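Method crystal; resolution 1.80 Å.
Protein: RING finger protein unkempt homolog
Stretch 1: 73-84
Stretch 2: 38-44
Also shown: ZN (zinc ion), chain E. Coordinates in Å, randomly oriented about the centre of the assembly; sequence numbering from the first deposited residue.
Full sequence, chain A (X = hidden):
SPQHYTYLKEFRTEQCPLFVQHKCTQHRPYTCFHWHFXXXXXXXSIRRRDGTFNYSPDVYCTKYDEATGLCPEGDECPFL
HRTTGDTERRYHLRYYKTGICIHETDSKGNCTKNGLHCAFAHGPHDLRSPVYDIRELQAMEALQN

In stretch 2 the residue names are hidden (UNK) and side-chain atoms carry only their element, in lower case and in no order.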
# COMPACT_ATOMS: atom_id res chain seq x y z
N GLU A 73 -0.82 22.98 -10.76
CA GLU A 73 -2.09 22.27 -10.51
C GLU A 73 -1.92 21.02 -9.64
O GLU A 73 -2.91 20.43 -9.20
CB GLU A 73 -2.79 21.90 -11.83
CG GLU A 73 -3.89 22.87 -12.25
CD GLU A 73 -3.36 24.13 -12.93
OE1 GLU A 73 -2.28 24.07 -13.56
OE2 GLU A 73 -4.03 25.18 -12.82
N GLY A 74 -0.67 20.63 -9.40
CA GLY A 74 -0.38 19.49 -8.54
C GLY A 74 -1.10 18.22 -8.97
O GLY A 74 -1.16 17.91 -10.16
N ASP A 75 -1.65 17.50 -8.00
CA ASP A 75 -2.31 16.22 -8.26
C ASP A 75 -3.53 16.36 -9.16
O ASP A 75 -4.00 15.38 -9.72
CB ASP A 75 -2.72 15.55 -6.94
CG ASP A 75 -1.53 14.97 -6.17
OD1 ASP A 75 -0.39 15.04 -6.69
OD2 ASP A 75 -1.73 14.45 -5.06
N GLU A 76 -4.06 17.58 -9.30
CA GLU A 76 -5.27 17.80 -10.08
C GLU A 76 -5.02 18.18 -11.53
O GLU A 76 -5.95 18.40 -12.30
CB GLU A 76 -6.16 18.85 -9.41
CG GLU A 76 -6.64 18.43 -8.03
CD GLU A 76 -7.27 17.04 -8.04
OE1 GLU A 76 -8.16 16.79 -8.88
OE2 GLU A 76 -6.86 16.19 -7.21
N CYS A 77 -3.75 18.25 -11.92
CA CYS A 77 -3.40 18.53 -13.31
C CYS A 77 -3.80 17.36 -14.18
O CYS A 77 -3.42 16.22 -13.88
CB CYS A 77 -1.90 18.77 -13.45
SG CYS A 77 -1.42 19.23 -15.11
N PRO A 78 -4.58 17.62 -15.25
CA PRO A 78 -5.05 16.52 -16.10
C PRO A 78 -4.04 16.06 -17.14
O PRO A 78 -4.36 15.19 -17.96
CB PRO A 78 -6.26 17.12 -16.80
CG PRO A 78 -5.95 18.57 -16.90
CD PRO A 78 -5.14 18.91 -15.66
N PHE A 79 -2.84 16.63 -17.11
CA PHE A 79 -1.81 16.30 -18.08
C PHE A 79 -0.64 15.55 -17.44
O PHE A 79 -0.46 15.53 -16.22
CB PHE A 79 -1.31 17.56 -18.77
CG PHE A 79 -2.41 18.38 -19.39
CD1 PHE A 79 -3.14 17.88 -20.45
CD2 PHE A 79 -2.71 19.63 -18.91
CE1 PHE A 79 -4.15 18.62 -21.02
CE2 PHE A 79 -3.71 20.38 -19.47
CZ PHE A 79 -4.43 19.87 -20.53
N LEU A 80 0.15 14.93 -18.31
CA LEU A 80 1.24 14.07 -17.91
C LEU A 80 2.49 14.87 -17.56
O LEU A 80 2.85 15.82 -18.26
CB LEU A 80 1.53 13.14 -19.08
CG LEU A 80 2.59 12.08 -18.90
CD1 LEU A 80 2.23 11.13 -17.78
CD2 LEU A 80 2.75 11.35 -20.22
N HIS A 81 3.15 14.50 -16.47
CA HIS A 81 4.39 15.15 -16.04
C HIS A 81 5.59 14.31 -16.40
O HIS A 81 5.60 13.11 -16.16
CB HIS A 81 4.34 15.43 -14.55
CG HIS A 81 3.27 16.41 -14.16
ND1 HIS A 81 2.80 16.54 -12.87
CD2 HIS A 81 2.57 17.29 -14.91
CE1 HIS A 81 1.87 17.47 -12.84
NE2 HIS A 81 1.70 17.94 -14.07
N ARG A 82 6.58 14.96 -16.99
CA ARG A 82 7.81 14.29 -17.37
C ARG A 82 8.73 14.23 -16.15
O ARG A 82 9.70 14.96 -16.04
CB ARG A 82 8.48 15.02 -18.53
CG ARG A 82 9.33 14.10 -19.40
CD ARG A 82 10.00 14.88 -20.52
NE ARG A 82 9.06 15.67 -21.31
CZ ARG A 82 8.42 15.23 -22.39
NH1 ARG A 82 8.58 13.99 -22.82
NH2 ARG A 82 7.60 16.05 -23.03
N THR A 83 8.38 13.35 -15.22
CA THR A 83 9.17 13.13 -14.03
C THR A 83 10.48 12.46 -14.45
O THR A 83 10.61 12.03 -15.59
CB THR A 83 8.41 12.22 -13.06
OG1 THR A 83 8.12 10.97 -13.70
CG2 THR A 83 7.11 12.88 -12.65
N THR A 84 11.45 12.40 -13.55
CA THR A 84 12.70 11.74 -13.86
C THR A 84 12.42 10.29 -14.22
O THR A 84 11.71 9.59 -13.51
CB THR A 84 13.70 11.80 -12.68
OG1 THR A 84 13.84 13.16 -12.25
CG2 THR A 84 15.06 11.27 -13.11
N UNK A 38 12.16 15.56 -5.26
CA UNK A 38 10.79 15.86 -5.65
C UNK A 38 10.54 15.59 -7.13
O UNK A 38 9.46 15.14 -7.51
c UNK A 38 10.42 17.32 -5.28
c UNK A 38 10.40 17.46 -3.77
c UNK A 38 9.08 17.71 -5.87
N UNK A 39 11.54 15.85 -7.97
CA UNK A 39 11.36 15.61 -9.41
C UNK A 39 11.30 14.13 -9.78
O UNK A 39 11.03 13.80 -10.93
c UNK A 39 12.40 16.35 -10.25
n UNK A 39 14.77 16.67 -10.49
c UNK A 39 13.82 15.92 -9.96
o UNK A 39 14.06 14.93 -9.27
N UNK A 40 11.52 13.25 -8.81
CA UNK A 40 11.36 11.81 -9.05
C UNK A 40 9.98 11.29 -8.67
O UNK A 40 9.62 10.15 -9.01
c UNK A 40 13.82 11.35 -8.62
n UNK A 40 15.91 10.23 -8.16
c UNK A 40 14.81 10.75 -7.64
c UNK A 40 12.40 11.02 -8.25
o UNK A 40 14.58 10.75 -6.43
N UNK A 41 9.20 12.12 -7.99
CA UNK A 41 7.90 11.71 -7.49
C UNK A 41 6.94 11.53 -8.65
O UNK A 41 6.88 12.37 -9.54
n UNK A 41 4.02 13.59 -4.86
n UNK A 41 3.38 15.02 -6.56
n UNK A 41 1.80 14.06 -5.21
c UNK A 41 5.91 12.58 -6.09
c UNK A 41 3.07 14.23 -5.55
c UNK A 41 5.45 13.68 -5.13
c UNK A 41 7.36 12.77 -6.52
N UNK A 42 6.21 10.42 -8.65
CA UNK A 42 5.08 10.27 -9.57
C UNK A 42 3.75 10.27 -8.82
O UNK A 42 3.66 9.78 -7.69
c UNK A 42 5.23 9.01 -10.44
c UNK A 42 2.98 5.36 -10.38
n UNK A 42 1.74 5.19 -10.82
n UNK A 42 3.42 4.63 -9.37
c UNK A 42 5.15 6.53 -10.61
c UNK A 42 5.29 7.72 -9.67
n UNK A 42 3.77 6.26 -10.98
N UNK A 43 2.74 10.86 -9.45
CA UNK A 43 1.36 10.72 -9.00
C UNK A 43 0.80 9.39 -9.50
O UNK A 43 0.97 9.03 -10.66
n UNK A 43 -1.32 15.28 -12.28
c UNK A 43 -0.17 14.66 -12.52
n UNK A 43 0.27 14.55 -13.76
c UNK A 43 0.93 13.24 -9.26
c UNK A 43 0.50 11.82 -9.60
c UNK A 43 0.16 14.22 -10.11
n UNK A 43 0.54 14.15 -11.52
N UNK A 44 0.11 8.68 -8.62
CA UNK A 44 -0.61 7.47 -8.99
C UNK A 44 -1.64 7.83 -10.06
O UNK A 44 -2.36 8.81 -9.90
c UNK A 44 -2.02 5.59 -8.00
c UNK A 44 -4.32 3.23 -6.23
c UNK A 44 -1.33 6.91 -7.76
n UNK A 44 -4.85 2.06 -6.58
n UNK A 44 -3.48 3.85 -7.06
n UNK A 44 -4.63 3.77 -5.06
c UNK A 44 -2.83 5.14 -6.79
ZN ZN E . 0.82 19.68 -14.75
O HOH W 1 10.65 8.76 -10.91
O HOH W 2 1.19 16.87 -7.38
O HOH W 3 -0.29 14.18 -2.68

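Position 38 carries three side-chain carbons and no other element; the first, bonded to CA, branches into the other two. Its side chain is out of reach of stretch 1, so identity rests on atom count and branching alone: a beta-branched hydrocarbon of this size is Val 38.

Position 39 has two carbons, the second bearing one oxygen and one nitrogen, a short amide. Its backbone O accepts a hydrogen bond from Thr 84 N at 3.0 Å, nearly linear at 174°, and its side-chain oxygen lies 3.5 Å from Thr 84 OG1, a weak contact at best. This is Asn 39.

Position 40 shows three carbons in a chain, the third holding an oxygen and a nitrogen, one methylene longer than asparagine. Its CA-to-CB bond points away from stretch 1, yet its second side-chain carbon comes within 4.1 Å of Thr 84 OG1. Water 1 donates to O of position 40 (2.6 Å) and to Thr 84 O (2.9 Å), linking the two backbones. This is Gln 40.

Position 41 has three carbons, a nitrogen, then a carbon with two further nitrogens, a guanidinium. One terminal nitrogen lies 2.8 Å from Asp 75 OD1; this is Arg 41. It starts away from stretch 1, but its extended chain (t, t, t) brings the end back: NH2 donates to Asp 75 OD1 at 167°, forming a salt bridge at the guanidinium edge. Water 2 joins the same pair, accepting from Arg 41 NH1 (3.0 Å) and donating to Asp 75 OD1 (2.5 Å).

Position 42 repeats the seven-atom pattern, and its end leads away from stretch 1. It is Arg 42; NH1 and NH2 are hydrogen-bonded elsewhere in the structure.

Position 43 has the same atoms, but its CA-to-CB bond points toward stretch 1. Its terminal nitrogens lie 2.8 Å from Cys 77 O and 2.7 Å from Phe 79 O, both near the guanidinium plane, and one face lies flat on the His 81 ring, centres 3.8 Å apart and planes at 16°. This is Arg 43, with NH1 donating to Cys 77 O and NH2 to Phe 79 O.

Position 44 again has three carbons, a nitrogen and a carbon with two nitrogens; its side chain is out of reach of stretch 1, so the atom pattern alone identifies it as Arg 44.

The contact buries 480 Å² and centres on Arg 43, which contacts both zinc ligands of stretch 1: Cys 77 SG (2.3 Å) and His 81 NE2 (2.1 Å) bind ZN, with two atoms from elsewhere in the structure. Its in-plane donors meet carbonyls while its face stacks on the imidazole. The Arg 41 salt bridge and the Asn 39 backbone bond add separate attachments at Asp 75 and Thr 84.

Stretch 2, residues 38-44: VNQRRRR
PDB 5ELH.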